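Local coordinates for Mab-21 domain-containing protein (Tribolium castaneum, PDB 7LT2) that senses double-stranded RNA and, as a nucleotidyltransferase of innate immunity, makes 2',3'-cGAMP from ATP and GTP, at residues Asp104-Gln109 with Arg113-Phe118; Ser278-Thr283 with Ile332-Pro337; Asn313-Ile316 with Ser320-Tyr323. One frame throughout, in Å; residues are numbered along the deposited sequence.

Contact 1 of 3, residues Asp104-Gln109 with Arg113-Phe118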
ATOM      1  N   ASP A 104     -23.016  14.373  19.990  1.00 22.85           N
ATOM      2  CA  ASP A 104     -24.046  14.281  21.022  1.00 24.16           C
ATOM      3  C   ASP A 104     -25.410  13.974  20.419  1.00 25.55           C
ATOM      4  O   ASP A 104     -26.163  13.158  20.960  1.00 25.30           O
ATOM      5  CB  ASP A 104     -24.105  15.574  21.828  1.00 22.76           C
ATOM      6  CG  ASP A 104     -22.913  15.746  22.745  1.00 28.04           C
ATOM      7  OD1 ASP A 104     -22.080  14.821  22.829  1.00 26.96           O
ATOM      8  OD2 ASP A 104     -22.815  16.812  23.386  1.00 30.30           O
ATOM      9  N   GLY A 105     -25.756  14.629  19.312  1.00 23.94           N
ATOM     10  CA  GLY A 105     -27.030  14.350  18.673  1.00 25.50           C
ATOM     11  C   GLY A 105     -27.132  12.929  18.166  1.00 24.10           C
ATOM     12  O   GLY A 105     -28.209  12.331  18.201  1.00 27.26           O
ATOM     13  N   TRP A 106     -26.016  12.367  17.693  1.00 20.89           N
ATOM     14  CA  TRP A 106     -26.011  10.966  17.293  1.00 21.53           C
ATOM     15  C   TRP A 106     -26.194  10.051  18.499  1.00 23.74           C
ATOM     16  O   TRP A 106     -26.910   9.047  18.418  1.00 22.39           O
ATOM     17  CB  TRP A 106     -24.710  10.644  16.549  1.00 20.44           C
ATOM     18  CG  TRP A 106     -24.537   9.188  16.235  1.00 19.02           C
ATOM     19  CD1 TRP A 106     -23.546   8.363  16.687  1.00 22.28           C
ATOM     20  CD2 TRP A 106     -25.390   8.380  15.415  1.00 21.43           C
ATOM     21  NE1 TRP A 106     -23.724   7.096  16.189  1.00 23.15           N
ATOM     22  CE2 TRP A 106     -24.852   7.079  15.408  1.00 21.99           C
ATOM     23  CE3 TRP A 106     -26.550   8.634  14.679  1.00 24.48           C
ATOM     24  CZ2 TRP A 106     -25.435   6.033  14.695  1.00 19.53           C
ATOM     25  CZ3 TRP A 106     -27.130   7.594  13.972  1.00 24.45           C
ATOM     26  CH2 TRP A 106     -26.568   6.310  13.982  1.00 23.19           C
ATOM     27  N   LEU A 107     -25.552  10.378  19.626  1.00 20.32           N
ATOM     28  CA  LEU A 107     -25.696   9.542  20.815  1.00 20.14           C
ATOM     29  C   LEU A 107     -27.136   9.520  21.311  1.00 24.53           C
ATOM     30  O   LEU A 107     -27.566   8.531  21.916  1.00 28.98           O
ATOM     31  CB  LEU A 107     -24.750  10.025  21.916  1.00 21.75           C
ATOM     32  CG  LEU A 107     -23.257  10.000  21.569  1.00 23.20           C
ATOM     33  CD1 LEU A 107     -22.421  10.547  22.724  1.00 26.30           C
ATOM     34  CD2 LEU A 107     -22.811   8.597  21.190  1.00 23.88           C
ATOM     35  N   ARG A 108     -27.898  10.585  21.056  1.00 23.61           N
ATOM     36  CA  ARG A 108     -29.295  10.639  21.472  1.00 21.17           C
ATOM     37  C   ARG A 108     -30.221   9.875  20.536  1.00 23.32           C
ATOM     38  O   ARG A 108     -31.421   9.782  20.820  1.00 27.69           O
ATOM     39  CB  ARG A 108     -29.753  12.095  21.589  1.00 23.52           C
ATOM     40  CG  ARG A 108     -29.169  12.809  22.797  1.00 24.41           C
ATOM     41  CD  ARG A 108     -29.752  14.198  22.975  1.00 26.68           C
ATOM     42  NE  ARG A 108     -29.263  15.137  21.975  1.00 35.89           N
ATOM     43  CZ  ARG A 108     -28.353  16.073  22.206  1.00 41.04           C
ATOM     44  NH1 ARG A 108     -27.817  16.238  23.406  1.00 35.03           N
ATOM     45  NH2 ARG A 108     -27.972  16.868  21.210  1.00 32.92           N
ATOM     46  N   GLN A 109     -29.695   9.341  19.440  1.00 25.83           N
ATOM     47  CA  GLN A 109     -30.461   8.490  18.546  1.00 25.77           C
ATOM     48  C   GLN A 109     -30.417   7.045  19.031  1.00 27.89           C
ATOM     49  O   GLN A 109     -29.488   6.646  19.740  1.00 25.87           O
ATOM     50  CB  GLN A 109     -29.900   8.585  17.130  1.00 27.70           C
ATOM     51  CG  GLN A 109     -30.124   9.933  16.474  1.00 34.42           C
ATOM     52  CD  GLN A 109     -31.593  10.213  16.213  1.00 37.37           C
ATOM     53  OE1 GLN A 109     -32.291  10.767  17.059  1.00 47.88           O
ATOM     54  NE2 GLN A 109     -32.067   9.829  15.037  1.00 48.70           N
ATOM     55  N   ARG A 113     -26.565   4.242  20.652  1.00 24.58           N
ATOM     56  CA  ARG A 113     -26.290   3.593  21.931  1.00 21.42           C
ATOM     57  C   ARG A 113     -24.938   2.885  21.924  1.00 21.54           C
ATOM     58  O   ARG A 113     -24.154   3.008  22.871  1.00 22.28           O
ATOM     59  CB  ARG A 113     -27.414   2.604  22.247  1.00 28.48           C
ATOM     60  CG  ARG A 113     -27.396   2.033  23.652  1.00 37.19           C
ATOM     61  CD  ARG A 113     -28.761   2.210  24.320  1.00 50.28           C
ATOM     62  NE  ARG A 113     -28.942   1.324  25.466  1.00 57.68           N
ATOM     63  CZ  ARG A 113     -29.992   1.345  26.279  1.00 46.50           C
ATOM     64  NH1 ARG A 113     -30.968   2.224  26.126  1.00 44.66           N
ATOM     65  NH2 ARG A 113     -30.063   0.461  27.270  1.00 49.88           N
ATOM     66  N   VAL A 114     -24.646   2.133  20.861  1.00 22.57           N
ATOM     67  CA  VAL A 114     -23.382   1.406  20.804  1.00 22.59           C
ATOM     68  C   VAL A 114     -22.185   2.337  20.667  1.00 22.72           C
ATOM     69  O   VAL A 114     -21.042   1.896  20.837  1.00 20.02           O
ATOM     70  CB  VAL A 114     -23.431   0.361  19.665  1.00 23.63           C
ATOM     71  CG1 VAL A 114     -23.286   1.022  18.306  1.00 22.54           C
ATOM     72  CG2 VAL A 114     -22.379  -0.726  19.878  1.00 22.77           C
ATOM     73  N   TYR A 115     -22.414   3.621  20.393  1.00 19.73           N
ATOM     74  CA  TYR A 115     -21.340   4.603  20.318  1.00 19.07           C
ATOM     75  C   TYR A 115     -21.087   5.309  21.646  1.00 21.34           C
ATOM     76  O   TYR A 115     -20.429   6.356  21.657  1.00 19.33           O
ATOM     77  CB  TYR A 115     -21.643   5.634  19.225  1.00 19.04           C
ATOM     78  CG  TYR A 115     -21.501   5.080  17.828  1.00 20.31           C
ATOM     79  CD1 TYR A 115     -22.479   4.255  17.286  1.00 20.51           C
ATOM     80  CD2 TYR A 115     -20.396   5.390  17.046  1.00 20.25           C
ATOM     81  CE1 TYR A 115     -22.353   3.744  16.002  1.00 20.71           C
ATOM     82  CE2 TYR A 115     -20.264   4.885  15.761  1.00 19.40           C
ATOM     83  CZ  TYR A 115     -21.246   4.063  15.247  1.00 21.59           C
ATOM     84  OH  TYR A 115     -21.122   3.558  13.968  1.00 27.26           O
ATOM     85  N   LYS A 116     -21.579   4.753  22.761  1.00 20.96           N
ATOM     86  CA  LYS A 116     -21.447   5.423  24.052  1.00 21.15           C
ATOM     87  C   LYS A 116     -19.996   5.750  24.377  1.00 22.40           C
ATOM     88  O   LYS A 116     -19.707   6.802  24.957  1.00 20.44           O
ATOM     89  CB  LYS A 116     -22.045   4.569  25.171  1.00 21.19           C
ATOM     90  CG  LYS A 116     -21.968   5.258  26.540  1.00 30.60           C
ATOM     91  CD  LYS A 116     -22.540   4.405  27.656  1.00 33.74           C
ATOM     92  CE  LYS A 116     -22.573   5.190  28.966  1.00 32.08           C
ATOM     93  NZ  LYS A 116     -23.291   6.480  28.783  1.00 40.33           N
ATOM     94  N   ASP A 117     -19.066   4.866  24.015  1.00 18.29           N
ATOM     95  CA  ASP A 117     -17.665   5.069  24.348  1.00 22.28           C
ATOM     96  C   ASP A 117     -16.838   5.577  23.171  1.00 21.80           C
ATOM     97  O   ASP A 117     -15.607   5.604  23.271  1.00 19.25           O
ATOM     98  CB  ASP A 117     -17.052   3.771  24.893  1.00 22.73           C
ATOM     99  CG  ASP A 117     -17.589   3.390  26.272  1.00 28.74           C
ATOM    100  OD1 ASP A 117     -18.078   4.274  27.006  1.00 28.43           O
ATOM    101  OD2 ASP A 117     -17.510   2.195  26.626  1.00 33.41           O
ATOM    102  N   PHE A 118     -17.474   5.993  22.070  1.00 18.35           N
ATOM    103  CA  PHE A 118     -16.710   6.437  20.904  1.00 22.05           C
ATOM    104  C   PHE A 118     -15.828   7.636  21.240  1.00 19.45           C
ATOM    105  O   PHE A 118     -14.648   7.672  20.876  1.00 17.22           O
ATOM    106  CB  PHE A 118     -17.646   6.771  19.735  1.00 19.14           C
ATOM    107  CG  PHE A 118     -16.917   7.164  18.473  1.00 17.01           C
ATOM    108  CD1 PHE A 118     -16.503   6.194  17.574  1.00 17.65           C
ATOM    109  CD2 PHE A 118     -16.640   8.494  18.192  1.00 20.04           C
ATOM    110  CE1 PHE A 118     -15.820   6.541  16.415  1.00 21.24           C
ATOM    111  CE2 PHE A 118     -15.954   8.847  17.035  1.00 19.54           C
ATOM    112  CZ  PHE A 118     -15.545   7.868  16.146  1.00 19.93           C
TER
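Trp106 directs the NE1 edge of its indole at one face of the Tyr115 ring, forming a T-shaped (edge-to-face) pair. The planes are inclined at 78°, and the centroid of the five-membered indole ring is 4.6 Å from that of the phenol. Trp106 NE1 stands 3.3 Å above the Tyr115 plane, displaced toward the CG-CD1 side of the ring. Conversely, Tyr115 CG lies at the indole edge, in its plane. The indole can reach across because CG of Trp106 is anti to the backbone N (chi1 173°).

Beside this pair, Leu107 supplies one branch: its CD2 methyl approaches Tyr115 CB at 3.7 Å and rests 3.3 Å from Tyr115 O. That carbonyl also accepts the backbone N-H of Phe118, so its polar need is met despite the apolar neighbour. Pro80 touches the side chains of both Trp106 and Tyr115, while Leu45 and Leu49 of helix 44-49 pack on Tyr115. A salt bridge from Asp104 to Arg119 further ties helix 103-107 to helix 118-122 at this surface of the nucleotidyltransferase domain.

No hydrogen bond crosses between the segments, so across the segments themselves the contact is apolar, probably with some attraction between the polarised indole N-H edge and the pi cloud of Tyr115.

Contact 2 of 3, residues Ser278-Thr283 with Ile332-Pro337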
ATOM      1  N   SER A 278       9.737   3.365  -3.072  1.00 19.74           N
ATOM      2  CA  SER A 278       8.950   2.827  -4.179  1.00 19.25           C
ATOM      3  C   SER A 278       7.769   3.726  -4.528  1.00 19.17           C
ATOM      4  O   SER A 278       7.423   3.868  -5.707  1.00 16.61           O
ATOM      5  CB  SER A 278       8.470   1.416  -3.843  1.00 20.55           C
ATOM      6  OG  SER A 278       9.566   0.523  -3.734  1.00 21.11           O
ATOM      7  N   TYR A 279       7.136   4.350  -3.530  1.00 19.28           N
ATOM      8  CA  TYR A 279       5.982   5.193  -3.839  1.00 18.18           C
ATOM      9  C   TYR A 279       6.380   6.404  -4.669  1.00 18.95           C
ATOM     10  O   TYR A 279       5.544   6.955  -5.394  1.00 18.44           O
ATOM     11  CB  TYR A 279       5.269   5.642  -2.562  1.00 18.78           C
ATOM     12  CG  TYR A 279       3.965   6.378  -2.832  1.00 21.94           C
ATOM     13  CD1 TYR A 279       2.864   5.712  -3.366  1.00 20.30           C
ATOM     14  CD2 TYR A 279       3.842   7.734  -2.564  1.00 21.48           C
ATOM     15  CE1 TYR A 279       1.669   6.383  -3.615  1.00 20.60           C
ATOM     16  CE2 TYR A 279       2.654   8.408  -2.805  1.00 17.79           C
ATOM     17  CZ  TYR A 279       1.574   7.733  -3.336  1.00 20.40           C
ATOM     18  OH  TYR A 279       0.401   8.420  -3.569  1.00 20.72           O
ATOM     19  N   TYR A 280       7.640   6.837  -4.574  1.00 18.19           N
ATOM     20  CA  TYR A 280       8.085   7.954  -5.399  1.00 19.29           C
ATOM     21  C   TYR A 280       8.125   7.556  -6.867  1.00 17.67           C
ATOM     22  O   TYR A 280       7.813   8.368  -7.747  1.00 19.23           O
ATOM     23  CB  TYR A 280       9.462   8.454  -4.942  1.00 17.30           C
ATOM     24  CG  TYR A 280       9.570   8.776  -3.461  1.00 21.15           C
ATOM     25  CD1 TYR A 280       8.438   8.950  -2.674  1.00 22.81           C
ATOM     26  CD2 TYR A 280      10.811   8.908  -2.858  1.00 21.23           C
ATOM     27  CE1 TYR A 280       8.541   9.236  -1.323  1.00 27.39           C
ATOM     28  CE2 TYR A 280      10.926   9.202  -1.511  1.00 26.31           C
ATOM     29  CZ  TYR A 280       9.786   9.362  -0.750  1.00 29.49           C
ATOM     30  OH  TYR A 280       9.892   9.649   0.593  1.00 32.52           O
ATOM     31  N   ILE A 281       8.509   6.308  -7.151  1.00 17.71           N
ATOM     32  CA  ILE A 281       8.468   5.811  -8.524  1.00 18.78           C
ATOM     33  C   ILE A 281       7.026   5.655  -8.988  1.00 15.93           C
ATOM     34  O   ILE A 281       6.675   6.045 -10.109  1.00 17.22           O
ATOM     35  CB  ILE A 281       9.248   4.490  -8.635  1.00 14.82           C
ATOM     36  CG1 ILE A 281      10.737   4.735  -8.385  1.00 18.00           C
ATOM     37  CG2 ILE A 281       9.050   3.859 -10.009  1.00 18.16           C
ATOM     38  CD1 ILE A 281      11.534   3.465  -8.177  1.00 19.53           C
ATOM     39  N   LYS A 282       6.168   5.083  -8.136  1.00 15.92           N
ATOM     40  CA  LYS A 282       4.745   5.000  -8.460  1.00 15.79           C
ATOM     41  C   LYS A 282       4.182   6.379  -8.778  1.00 18.50           C
ATOM     42  O   LYS A 282       3.431   6.545  -9.747  1.00 15.28           O
ATOM     43  CB  LYS A 282       3.979   4.365  -7.296  1.00 15.55           C
ATOM     44  CG  LYS A 282       2.532   3.993  -7.621  1.00 15.87           C
ATOM     45  CD  LYS A 282       1.770   3.592  -6.363  1.00 17.11           C
ATOM     46  CE  LYS A 282       0.346   3.149  -6.689  1.00 20.26           C
ATOM     47  NZ  LYS A 282      -0.460   2.947  -5.451  1.00 17.06           N
ATOM     48  N   THR A 283       4.565   7.386  -7.984  1.00 17.81           N
ATOM     49  CA  THR A 283       4.077   8.746  -8.194  1.00 16.84           C
ATOM     50  C   THR A 283       4.525   9.297  -9.541  1.00 20.70           C
ATOM     51  O   THR A 283       3.746   9.956 -10.240  1.00 16.76           O
ATOM     52  CB  THR A 283       4.552   9.654  -7.057  1.00 18.39           C
ATOM     53  OG1 THR A 283       3.983   9.211  -5.816  1.00 20.41           O
ATOM     54  CG2 THR A 283       4.135  11.098  -7.312  1.00 18.88           C
ATOM     55  N   ILE A 332      10.252  14.106  -2.401  1.00 25.17           N
ATOM     56  CA  ILE A 332      11.685  13.976  -2.175  1.00 27.82           C
ATOM     57  C   ILE A 332      12.297  15.294  -1.705  1.00 25.92           C
ATOM     58  O   ILE A 332      13.509  15.479  -1.788  1.00 25.09           O
ATOM     59  CB  ILE A 332      12.409  13.438  -3.421  1.00 25.70           C
ATOM     60  CG1 ILE A 332      12.161  14.340  -4.629  1.00 21.74           C
ATOM     61  CG2 ILE A 332      11.982  12.013  -3.712  1.00 24.33           C
ATOM     62  CD1 ILE A 332      12.947  13.923  -5.862  1.00 22.49           C
ATOM     63  N   GLY A 333      11.469  16.213  -1.204  1.00 28.35           N
ATOM     64  CA  GLY A 333      11.976  17.476  -0.699  1.00 30.16           C
ATOM     65  C   GLY A 333      12.921  17.331   0.475  1.00 28.49           C
ATOM     66  O   GLY A 333      13.712  18.243   0.741  1.00 28.93           O
ATOM     67  N   HIS A 334      12.872  16.199   1.173  1.00 31.56           N
ATOM     68  CA  HIS A 334      13.726  15.960   2.328  1.00 34.96           C
ATOM     69  C   HIS A 334      15.070  15.339   1.968  1.00 33.08           C
ATOM     70  O   HIS A 334      15.951  15.270   2.831  1.00 33.47           O
ATOM     71  CB  HIS A 334      13.009  15.053   3.333  1.00 35.14           C
ATOM     72  CG  HIS A 334      12.672  13.701   2.786  1.00 34.69           C
ATOM     73  ND1 HIS A 334      11.676  13.505   1.854  1.00 33.03           N
ATOM     74  CD2 HIS A 334      13.206  12.481   3.030  1.00 35.87           C
ATOM     75  CE1 HIS A 334      11.609  12.221   1.549  1.00 35.56           C
ATOM     76  NE2 HIS A 334      12.527  11.578   2.248  1.00 36.80           N
ATOM     77  N   LEU A 335      15.258  14.892   0.729  1.00 26.27           N
ATOM     78  CA  LEU A 335      16.517  14.271   0.336  1.00 25.65           C
ATOM     79  C   LEU A 335      17.541  15.323  -0.070  1.00 29.88           C
ATOM     80  O   LEU A 335      17.205  16.333  -0.696  1.00 31.23           O
ATOM     81  CB  LEU A 335      16.293  13.287  -0.810  1.00 26.74           C
ATOM     82  CG  LEU A 335      15.442  12.066  -0.465  1.00 31.54           C
ATOM     83  CD1 LEU A 335      15.273  11.192  -1.689  1.00 28.33           C
ATOM     84  CD2 LEU A 335      16.072  11.277   0.674  1.00 33.27           C
ATOM     85  N   ALA A 336      18.800  15.069   0.278  1.00 25.38           N
ATOM     86  CA  ALA A 336      19.849  16.056   0.073  1.00 30.38           C
ATOM     87  C   ALA A 336      20.166  16.212  -1.414  1.00 24.54           C
ATOM     88  O   ALA A 336      20.135  15.230  -2.165  1.00 28.47           O
ATOM     89  CB  ALA A 336      21.109  15.658   0.838  1.00 33.09           C
ATOM     90  N   PRO A 337      20.469  17.435  -1.867  1.00 26.19           N
ATOM     91  CA  PRO A 337      20.829  17.638  -3.282  1.00 26.12           C
ATOM     92  C   PRO A 337      21.977  16.764  -3.763  1.00 27.45           C
ATOM     93  O   PRO A 337      21.938  16.275  -4.898  1.00 25.47           O
ATOM     94  CB  PRO A 337      21.195  19.130  -3.331  1.00 29.05           C
ATOM     95  CG  PRO A 337      20.398  19.743  -2.224  1.00 36.84           C
ATOM     96  CD  PRO A 337      20.350  18.706  -1.132  1.00 29.02           C
TER
HETATM   97  O   HOH W   1      12.652   9.167   1.927  1.00 50.48           O
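Tyr280 OH is hydrogen-bonded to a water at 3.1 Å and reaches toward the imidazole of His334, whose NE2 lies beside the same water. The modelled separation from that water to NE2 is too short for an ordinary hydrogen bond, so a bridge between the two side chains is plausible but its geometry doubtful. The contact joins the start of helix 278-291, in the HhH/H2TH-like domain, to a type I beta turn from Ile332 to Leu335 that precedes helix 337-354. The turn is closed by Leu335 N bonding to Ile332 O at 3.1 Å.

Tyr280 and His334 approach from opposite directions. Tyr280 OH sits near the imidazole plane, at its edge, 3.2 Å from His334 CE1. Swinging CG of His334 between its backbone N and carbonyl carbon (chi1 62°) brings the ring back toward the helix. The apolar half of the contact is Ile332: its CG2 branch, anti to the carbonyl carbon, packs obliquely on the phenol 3.4 Å from Tyr280 CD2. Ile332 is also backed by Ile321.

Residues Ser278-Lys282 belong to an ATP-binding site inferred by similarity, and Lys282 NZ forms salt bridges with Glu248 and Asp61, while Tyr279 OH bonds to Glu248. Next to Tyr280, the helix carries a doubly used acceptor: Thr283 N and Thr283 OG1, each 2.8 Å from Tyr279 O, reach it from opposite faces of the carbonyl plane.

Contact 3 of 3, residues Asn313-Ile316 with Ser320-Tyr323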
ATOM      1  N   ASN A 313      14.330   9.946 -14.554  1.00 21.71           N
ATOM      2  CA  ASN A 313      15.581  10.645 -14.287  1.00 23.49           C
ATOM      3  C   ASN A 313      15.394  12.158 -14.256  1.00 27.66           C
ATOM      4  O   ASN A 313      16.054  12.847 -13.468  1.00 25.65           O
ATOM      5  CB  ASN A 313      16.631  10.262 -15.330  1.00 20.80           C
ATOM      6  CG  ASN A 313      18.038  10.580 -14.875  1.00 31.31           C
ATOM      7  OD1 ASN A 313      18.302  10.682 -13.679  1.00 30.97           O
ATOM      8  ND2 ASN A 313      18.949  10.738 -15.825  1.00 33.76           N
ATOM      9  N   GLU A 314      14.498  12.697 -15.091  1.00 23.95           N
ATOM     10  CA  GLU A 314      14.278  14.143 -15.097  1.00 22.73           C
ATOM     11  C   GLU A 314      13.646  14.621 -13.793  1.00 22.70           C
ATOM     12  O   GLU A 314      13.963  15.715 -13.312  1.00 24.20           O
ATOM     13  CB  GLU A 314      13.410  14.546 -16.289  1.00 27.99           C
ATOM     14  CG  GLU A 314      14.041  14.267 -17.641  1.00 28.60           C
ATOM     15  CD  GLU A 314      15.288  15.094 -17.894  1.00 47.82           C
ATOM     16  OE1 GLU A 314      15.493  16.106 -17.186  1.00 48.25           O
ATOM     17  OE2 GLU A 314      16.067  14.732 -18.803  1.00 50.48           O
ATOM     18  N   PHE A 315      12.734  13.830 -13.221  1.00 22.76           N
ATOM     19  CA  PHE A 315      12.196  14.155 -11.902  1.00 21.22           C
ATOM     20  C   PHE A 315      13.300  14.193 -10.855  1.00 23.04           C
ATOM     21  O   PHE A 315      13.374  15.121 -10.043  1.00 23.47           O
ATOM     22  CB  PHE A 315      11.127  13.137 -11.496  1.00 18.88           C
ATOM     23  CG  PHE A 315       9.766  13.400 -12.089  1.00 22.37           C
ATOM     24  CD1 PHE A 315       8.882  14.274 -11.475  1.00 25.29           C
ATOM     25  CD2 PHE A 315       9.361  12.747 -13.241  1.00 23.51           C
ATOM     26  CE1 PHE A 315       7.622  14.507 -12.011  1.00 24.43           C
ATOM     27  CE2 PHE A 315       8.107  12.970 -13.779  1.00 23.68           C
ATOM     28  CZ  PHE A 315       7.235  13.853 -13.163  1.00 21.48           C
ATOM     29  N   ILE A 316      14.163  13.176 -10.854  1.00 21.28           N
ATOM     30  CA  ILE A 316      15.245  13.110  -9.878  1.00 19.52           C
ATOM     31  C   ILE A 316      16.202  14.279 -10.069  1.00 21.89           C
ATOM     32  O   ILE A 316      16.592  14.951  -9.106  1.00 24.34           O
ATOM     33  CB  ILE A 316      15.977  11.759  -9.980  1.00 21.82           C
ATOM     34  CG1 ILE A 316      15.022  10.599  -9.686  1.00 23.32           C
ATOM     35  CG2 ILE A 316      17.164  11.719  -9.028  1.00 23.49           C
ATOM     36  CD1 ILE A 316      14.498  10.587  -8.269  1.00 27.08           C
ATOM     37  N   SER A 320      12.449  17.127  -7.619  1.00 24.92           N
ATOM     38  CA  SER A 320      11.064  17.353  -7.225  1.00 26.92           C
ATOM     39  C   SER A 320      10.193  16.239  -7.781  1.00 22.92           C
ATOM     40  O   SER A 320      10.179  16.007  -8.994  1.00 23.64           O
ATOM     41  CB  SER A 320      10.570  18.715  -7.716  1.00 31.79           C
ATOM     42  OG  SER A 320       9.180  18.863  -7.475  1.00 31.39           O
ATOM     43  N   ILE A 321       9.487  15.542  -6.895  1.00 21.53           N
ATOM     44  CA  ILE A 321       8.419  14.628  -7.284  1.00 20.73           C
ATOM     45  C   ILE A 321       7.175  15.069  -6.526  1.00 23.88           C
ATOM     46  O   ILE A 321       6.984  14.673  -5.365  1.00 22.23           O
ATOM     47  CB  ILE A 321       8.770  13.162  -6.985  1.00 19.77           C
ATOM     48  CG1 ILE A 321      10.049  12.762  -7.720  1.00 19.55           C
ATOM     49  CG2 ILE A 321       7.612  12.249  -7.386  1.00 21.37           C
ATOM     50  CD1 ILE A 321      10.479  11.318  -7.464  1.00 21.79           C
ATOM     51  N   PRO A 322       6.332  15.912  -7.116  1.00 21.74           N
ATOM     52  CA  PRO A 322       5.133  16.367  -6.404  1.00 23.72           C
ATOM     53  C   PRO A 322       4.224  15.195  -6.074  1.00 24.58           C
ATOM     54  O   PRO A 322       3.990  14.315  -6.905  1.00 22.41           O
ATOM     55  CB  PRO A 322       4.473  17.334  -7.394  1.00 24.20           C
ATOM     56  CG  PRO A 322       5.572  17.753  -8.316  1.00 26.07           C
ATOM     57  CD  PRO A 322       6.477  16.559  -8.431  1.00 24.05           C
ATOM     58  N   TYR A 323       3.750  15.170  -4.830  1.00 24.91           N
ATOM     59  CA  TYR A 323       2.648  14.296  -4.460  1.00 22.94           C
ATOM     60  C   TYR A 323       1.528  14.469  -5.478  1.00 19.60           C
ATOM     61  O   TYR A 323       1.125  15.592  -5.788  1.00 22.32           O
ATOM     62  CB  TYR A 323       2.188  14.649  -3.041  1.00 23.73           C
ATOM     63  CG  TYR A 323       1.077  13.807  -2.450  1.00 24.69           C
ATOM     64  CD1 TYR A 323       1.031  12.429  -2.629  1.00 24.15           C
ATOM     65  CD2 TYR A 323       0.089  14.399  -1.671  1.00 26.28           C
ATOM     66  CE1 TYR A 323       0.015  11.672  -2.067  1.00 25.51           C
ATOM     67  CE2 TYR A 323      -0.925  13.653  -1.110  1.00 25.44           C
ATOM     68  CZ  TYR A 323      -0.959  12.294  -1.308  1.00 29.04           C
ATOM     69  OH  TYR A 323      -1.981  11.561  -0.737  1.00 28.61           O
TER
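Phe315 sets its CG anti to the carbonyl carbon (chi1 -81°), which carries the ring toward Ser320, and chi2 (-85°) turns its CD1 edge to Ser320 O, which lies in the ring plane 3.3 Å from Phe315 CD1. Ile316 and Ile321 share a similar first torsion, with CG1 anti to the carbonyl carbon in each; the two side chains lie alongside, pointing the same way, and their CD1 methyls meet at 4.2 Å.

The backbone link is Ser320 N to Phe315 O, 3.3 Å long with an N-H...O angle of 161°. It spans five residues, beyond the i to i+4 spacing of an alpha helix, and fastens the departing chain to the C-terminal end of helix 301-318. Along the same chain, Ile321 CG1 packs 3.9 Å from Phe315 CB, and Pro322 CD approaches the ring edge 4.3 Å from Phe315 CE1.

Val284 of helix 278-291 touches both Phe315 and Ile321, so the joint is seated on that helix. Ile321 N is bonded to Asn330 OD1, and Pro322 O to His287 NE2.

Chemically, one long but fairly straight backbone hydrogen bond is reinforced by apolar side chains, with a probable weak C-H...O attraction where the aromatic edge faces the Ser320 carbonyl.

Contacts 2 and 3 form one continuous region of the HhH/H2TH-like domain: their centres are 7 Å apart, Thr283 CG2 lies 3.2 Å from Pro322 O, and Ile332 CD1 lies 3.6 Å from Ile321 CG1. Contact 3 falls within the chain interval between the two segments of contact 2. Its Ile321 side chain is about 4 Å from that of Tyr280, in the ATP site inferred by similarity, and its Phe315 side chain about 13 Å from the bound manganese. Contact 1 is remote, in the nucleotidyltransferase domain and away from the annotated sites, its centre 43 Å from that of contact 2 and 47 Å from that of contact 3.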